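Local coordinates for DNA repair protein PprA (Deinococcus deserti, PDB 6MC8), which probably binds DNA and forms filaments, as a radiation-induced protein linked to DNA damage repair and genome segregation, at residues T202-S214 against L224-L237. The protein carries 2 engineered substitutions. Numbering follows the deposited sequence.
Sequences TALAKAAWKVITS and LMERSNQVGMLGAL. Engineered in segment 202-214: Lys206 (natural residue Asp), Lys210 (natural residue Asp).
Ile212 enters a hole formed by Leu224, Met225, Met233 and Leu237, and Met233 in turn sits among Ala205, Ala208, Trp209 and Ile212, giving mutual knobs-into-holes packing between consecutive helices that cross at 88°, their axes 8.2 Å apart. The second helix is kinked around Gly232, so residues from both of its limbs meet the first. In the earlier limb, Leu224 CB and Met225 CG approach Ile212 CG2, the Ile212 and Met225 side chains sliding past each other in opposite directions. One turn on, Ser228 OG donates to Leu224 O at 2.8 Å, on the opposite face of that carbonyl from Ser228 N, and lies beside Ile212 CD1. With the hydroxyl removed, as by an alanine here, Leu224 O is likely to keep only the Ser228 N donor of the two, and Ile212 CD1 to lose a neighbour. Beyond the kink, Met233 is bent at its outer torsions (chi3 77°), which turns CE back to within 3.5 Å of Ile212 CD1. The same methyl meets the edge of the Trp209 ring in its plane, 3.6 Å from CE3, while SD makes an oblique Met-aromatic contact with the indole. Ala208 packs close to the backbone, its CB 3.5 Å from Met233 O. Leu234 CD2 meets Leu204 CD1 at 3.8 Å, and both leucines also touch Leu249 of helix 245-250. At the end of the helix, the Leu237 side chain crosses that of Val211 at about a right angle and also touches Leu303 of helix 274-304; its CD1 touches Val211 CG1, and its CD2 lies 3.8 Å from Ala208 CA.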
loop_
_atom_site.group_PDB
_atom_site.type_symbol
_atom_site.label_atom_id
_atom_site.label_comp_id
_atom_site.label_asym_id
_atom_site.label_seq_id
_atom_site.Cartn_x
_atom_site.Cartn_y
_atom_site.Cartn_z
ATOM N N THR A 202 35.727 -12.126 2.383
ATOM C CA THR A 202 36.133 -10.762 2.058
ATOM C C THR A 202 36.559 -10.005 3.308
ATOM O O THR A 202 37.570 -9.292 3.299
ATOM C CB THR A 202 34.982 -10.036 1.354
ATOM O OG1 THR A 202 34.679 -10.701 0.125
ATOM C CG2 THR A 202 35.321 -8.589 1.061
ATOM N N ALA A 203 35.816 -10.181 4.402
ATOM C CA ALA A 203 36.098 -9.449 5.629
ATOM C C ALA A 203 37.356 -9.967 6.314
ATOM O O ALA A 203 38.099 -9.190 6.921
ATOM C CB ALA A 203 34.898 -9.530 6.566
ATOM N N LEU A 204 37.612 -11.272 6.225
ATOM C CA LEU A 204 38.838 -11.818 6.795
ATOM C C LEU A 204 40.050 -11.478 5.940
ATOM O O LEU A 204 41.167 -11.384 6.457
ATOM C CB LEU A 204 38.708 -13.330 6.979
ATOM C CG LEU A 204 37.839 -13.777 8.156
ATOM C CD1 LEU A 204 37.554 -15.260 8.106
ATOM C CD2 LEU A 204 38.537 -13.427 9.448
ATOM N N ALA A 205 39.850 -11.282 4.633
ATOM C CA ALA A 205 40.964 -10.927 3.760
ATOM C C ALA A 205 41.423 -9.497 4.001
ATOM O O ALA A 205 42.616 -9.196 3.895
ATOM C CB ALA A 205 40.576 -11.121 2.296
ATOM N N LYS A 206 40.490 -8.600 4.322
ATOM C CA LYS A 206 40.871 -7.233 4.661
ATOM C C LYS A 206 41.557 -7.178 6.017
ATOM O O LYS A 206 42.460 -6.362 6.230
ATOM C CB LYS A 206 39.645 -6.322 4.641
ATOM C CG LYS A 206 39.079 -6.069 3.265
ATOM C CD LYS A 206 37.811 -5.250 3.344
ATOM C CE LYS A 206 38.114 -3.824 3.758
ATOM N NZ LYS A 206 36.910 -2.959 3.769
ATOM N N ALA A 207 41.143 -8.039 6.946
ATOM C CA ALA A 207 41.809 -8.116 8.238
ATOM C C ALA A 207 43.178 -8.766 8.116
ATOM O O ALA A 207 44.099 -8.432 8.867
ATOM C CB ALA A 207 40.946 -8.891 9.226
ATOM N N ALA A 208 43.324 -9.712 7.186
ATOM C CA ALA A 208 44.620 -10.339 6.971
ATOM C C ALA A 208 45.608 -9.362 6.349
ATOM O O ALA A 208 46.799 -9.396 6.667
ATOM C CB ALA A 208 44.465 -11.580 6.096
ATOM N N TRP A 209 45.128 -8.478 5.470
ATOM C CA TRP A 209 45.982 -7.438 4.904
ATOM C C TRP A 209 46.430 -6.444 5.965
ATOM O O TRP A 209 47.544 -5.919 5.897
ATOM C CB TRP A 209 45.256 -6.723 3.763
ATOM C CG TRP A 209 45.970 -5.501 3.228
ATOM C CD1 TRP A 209 45.629 -4.203 3.451
ATOM C CD2 TRP A 209 47.141 -5.467 2.397
ATOM N NE1 TRP A 209 46.504 -3.362 2.811
ATOM C CE2 TRP A 209 47.443 -4.115 2.157
ATOM C CE3 TRP A 209 47.961 -6.446 1.834
ATOM C CZ2 TRP A 209 48.530 -3.720 1.375
ATOM C CZ3 TRP A 209 49.036 -6.054 1.061
ATOM C CH2 TRP A 209 49.311 -4.704 0.839
ATOM N N LYS A 210 45.582 -6.188 6.964
ATOM C CA LYS A 210 45.936 -5.234 8.009
ATOM C C LYS A 210 47.022 -5.789 8.924
ATOM O O LYS A 210 47.905 -5.048 9.371
ATOM C CB LYS A 210 44.692 -4.852 8.808
ATOM C CG LYS A 210 44.941 -3.798 9.860
ATOM C CD LYS A 210 43.689 -3.434 10.625
ATOM C CE LYS A 210 43.992 -2.352 11.643
ATOM N NZ LYS A 210 44.896 -2.860 12.707
ATOM N N VAL A 211 46.984 -7.092 9.201
ATOM C CA VAL A 211 47.991 -7.698 10.067
ATOM C C VAL A 211 49.329 -7.793 9.343
ATOM O O VAL A 211 50.385 -7.496 9.915
ATOM C CB VAL A 211 47.510 -9.077 10.560
ATOM C CG1 VAL A 211 48.574 -9.761 11.392
ATOM C CG2 VAL A 211 46.253 -8.934 11.370
ATOM N N ILE A 212 49.296 -8.170 8.061
ATOM C CA ILE A 212 50.518 -8.381 7.285
ATOM C C ILE A 212 51.230 -7.058 7.015
ATOM O O ILE A 212 52.460 -6.972 7.108
ATOM C CB ILE A 212 50.185 -9.147 5.989
ATOM C CG1 ILE A 212 49.794 -10.581 6.327
ATOM C CG2 ILE A 212 51.343 -9.153 5.011
ATOM C CD1 ILE A 212 49.203 -11.332 5.178
ATOM N N THR A 213 50.470 -6.000 6.727
ATOM C CA THR A 213 51.074 -4.700 6.445
ATOM C C THR A 213 51.661 -4.080 7.712
ATOM O O THR A 213 52.631 -3.316 7.642
ATOM C CB THR A 213 50.028 -3.782 5.800
ATOM O OG1 THR A 213 49.408 -4.476 4.714
ATOM C CG2 THR A 213 50.654 -2.519 5.230
ATOM N N SER A 214 51.134 -4.448 8.874
ATOM C CA SER A 214 51.632 -3.966 10.153
ATOM C C SER A 214 52.754 -4.830 10.725
ATOM O O SER A 214 53.125 -4.644 11.886
ATOM C CB SER A 214 50.482 -3.874 11.157
ATOM O OG SER A 214 50.943 -3.435 12.421
ATOM N N LEU A 224 55.097 -13.580 3.452
ATOM C CA LEU A 224 53.651 -13.719 3.593
ATOM C C LEU A 224 52.912 -13.096 2.416
ATOM O O LEU A 224 51.859 -13.596 2.006
ATOM C CB LEU A 224 53.183 -13.109 4.913
ATOM C CG LEU A 224 53.613 -13.907 6.140
ATOM C CD1 LEU A 224 53.203 -13.208 7.402
ATOM C CD2 LEU A 224 53.014 -15.293 6.086
ATOM N N MET A 225 53.444 -12.005 1.862
ATOM C CA MET A 225 52.894 -11.462 0.624
ATOM C C MET A 225 53.128 -12.413 -0.539
ATOM O O MET A 225 52.302 -12.503 -1.453
ATOM C CB MET A 225 53.505 -10.095 0.328
ATOM C CG MET A 225 53.059 -8.992 1.263
ATOM S SD MET A 225 53.927 -7.450 0.947
ATOM C CE MET A 225 53.271 -6.419 2.247
ATOM N N GLU A 226 54.237 -13.155 -0.463
ATOM C CA GLU A 226 54.591 -14.164 -1.498
ATOM C C GLU A 226 53.680 -15.384 -1.317
ATOM O O GLU A 226 53.323 -16.009 -2.334
ATOM C CB GLU A 226 56.066 -14.554 -1.381
ATOM N N ARG A 227 53.325 -15.700 -0.066
ATOM C CA ARG A 227 52.448 -16.828 0.221
ATOM C C ARG A 227 50.988 -16.482 -0.035
ATOM O O ARG A 227 50.171 -17.383 -0.243
ATOM C CB ARG A 227 52.635 -17.288 1.664
ATOM C CG ARG A 227 52.668 -18.788 1.843
ATOM C CD ARG A 227 54.080 -19.271 2.109
ATOM N N SER A 228 50.646 -15.190 -0.023
ATOM C CA SER A 228 49.276 -14.775 -0.311
ATOM C C SER A 228 48.925 -15.002 -1.773
ATOM O O SER A 228 47.752 -15.160 -2.123
ATOM C CB SER A 228 49.083 -13.306 0.054
ATOM O OG SER A 228 49.203 -13.109 1.446
ATOM N N ASN A 229 49.935 -15.031 -2.642
ATOM C CA ASN A 229 49.696 -15.287 -4.055
ATOM C C ASN A 229 49.374 -16.754 -4.300
ATOM O O ASN A 229 48.816 -17.109 -5.344
ATOM C CB ASN A 229 50.917 -14.861 -4.867
ATOM C CG ASN A 229 51.171 -13.371 -4.791
ATOM O OD1 ASN A 229 50.243 -12.568 -4.861
ATOM N ND2 ASN A 229 52.432 -12.993 -4.635
ATOM N N GLN A 230 49.707 -17.622 -3.346
ATOM C CA GLN A 230 49.537 -19.054 -3.555
ATOM C C GLN A 230 48.291 -19.583 -2.853
ATOM O O GLN A 230 47.508 -20.330 -3.449
ATOM C CB GLN A 230 50.790 -19.794 -3.082
ATOM C CG GLN A 230 50.835 -21.263 -3.460
ATOM C CD GLN A 230 52.156 -21.915 -3.096
ATOM O OE1 GLN A 230 53.016 -21.296 -2.469
ATOM N NE2 GLN A 230 52.332 -23.163 -3.509
ATOM N N VAL A 231 48.086 -19.215 -1.589
ATOM C CA VAL A 231 46.982 -19.746 -0.797
ATOM C C VAL A 231 46.049 -18.666 -0.276
ATOM O O VAL A 231 45.187 -18.964 0.551
ATOM C CB VAL A 231 47.490 -20.610 0.376
ATOM C CG1 VAL A 231 48.183 -21.854 -0.136
ATOM C CG2 VAL A 231 48.410 -19.805 1.273
ATOM N N GLY A 232 46.184 -17.431 -0.730
ATOM C CA GLY A 232 45.351 -16.363 -0.226
ATOM C C GLY A 232 45.938 -15.718 1.017
ATOM O O GLY A 232 46.891 -16.203 1.619
ATOM N N MET A 233 45.420 -14.539 1.347
ATOM C CA MET A 233 45.910 -13.765 2.512
ATOM C C MET A 233 45.572 -14.402 3.853
ATOM O O MET A 233 46.360 -14.248 4.746
ATOM C CB MET A 233 45.402 -12.335 2.489
ATOM C CG MET A 233 45.745 -11.665 1.237
ATOM S SD MET A 233 45.956 -9.958 1.574
ATOM C CE MET A 233 47.570 -10.014 2.334
ATOM N N LEU A 234 44.378 -14.954 3.988
ATOM C CA LEU A 234 44.001 -15.588 5.245
ATOM C C LEU A 234 44.821 -16.846 5.484
ATOM O O LEU A 234 45.336 -17.061 6.585
ATOM C CB LEU A 234 42.508 -15.910 5.245
ATOM C CG LEU A 234 41.942 -16.564 6.504
ATOM C CD1 LEU A 234 42.084 -15.645 7.689
ATOM C CD2 LEU A 234 40.493 -16.947 6.300
ATOM N N GLY A 235 44.972 -17.678 4.452
ATOM C CA GLY A 235 45.710 -18.919 4.613
ATOM C C GLY A 235 47.200 -18.704 4.787
ATOM O O GLY A 235 47.895 -19.545 5.360
ATOM N N ALA A 236 47.713 -17.581 4.288
ATOM C CA ALA A 236 49.104 -17.236 4.546
ATOM C C ALA A 236 49.284 -16.771 5.982
ATOM O O ALA A 236 50.285 -17.094 6.629
ATOM C CB ALA A 236 49.571 -16.162 3.567
ATOM N N LEU A 237 48.313 -16.018 6.499
ATOM C CA LEU A 237 48.396 -15.540 7.873
ATOM C C LEU A 237 48.110 -16.662 8.863
ATOM O O LEU A 237 48.665 -16.684 9.966
ATOM C CB LEU A 237 47.436 -14.369 8.072
ATOM C CG LEU A 237 47.469 -13.648 9.413
ATOM C CD1 LEU A 237 48.849 -13.091 9.664
ATOM C CD2 LEU A 237 46.449 -12.537 9.420
#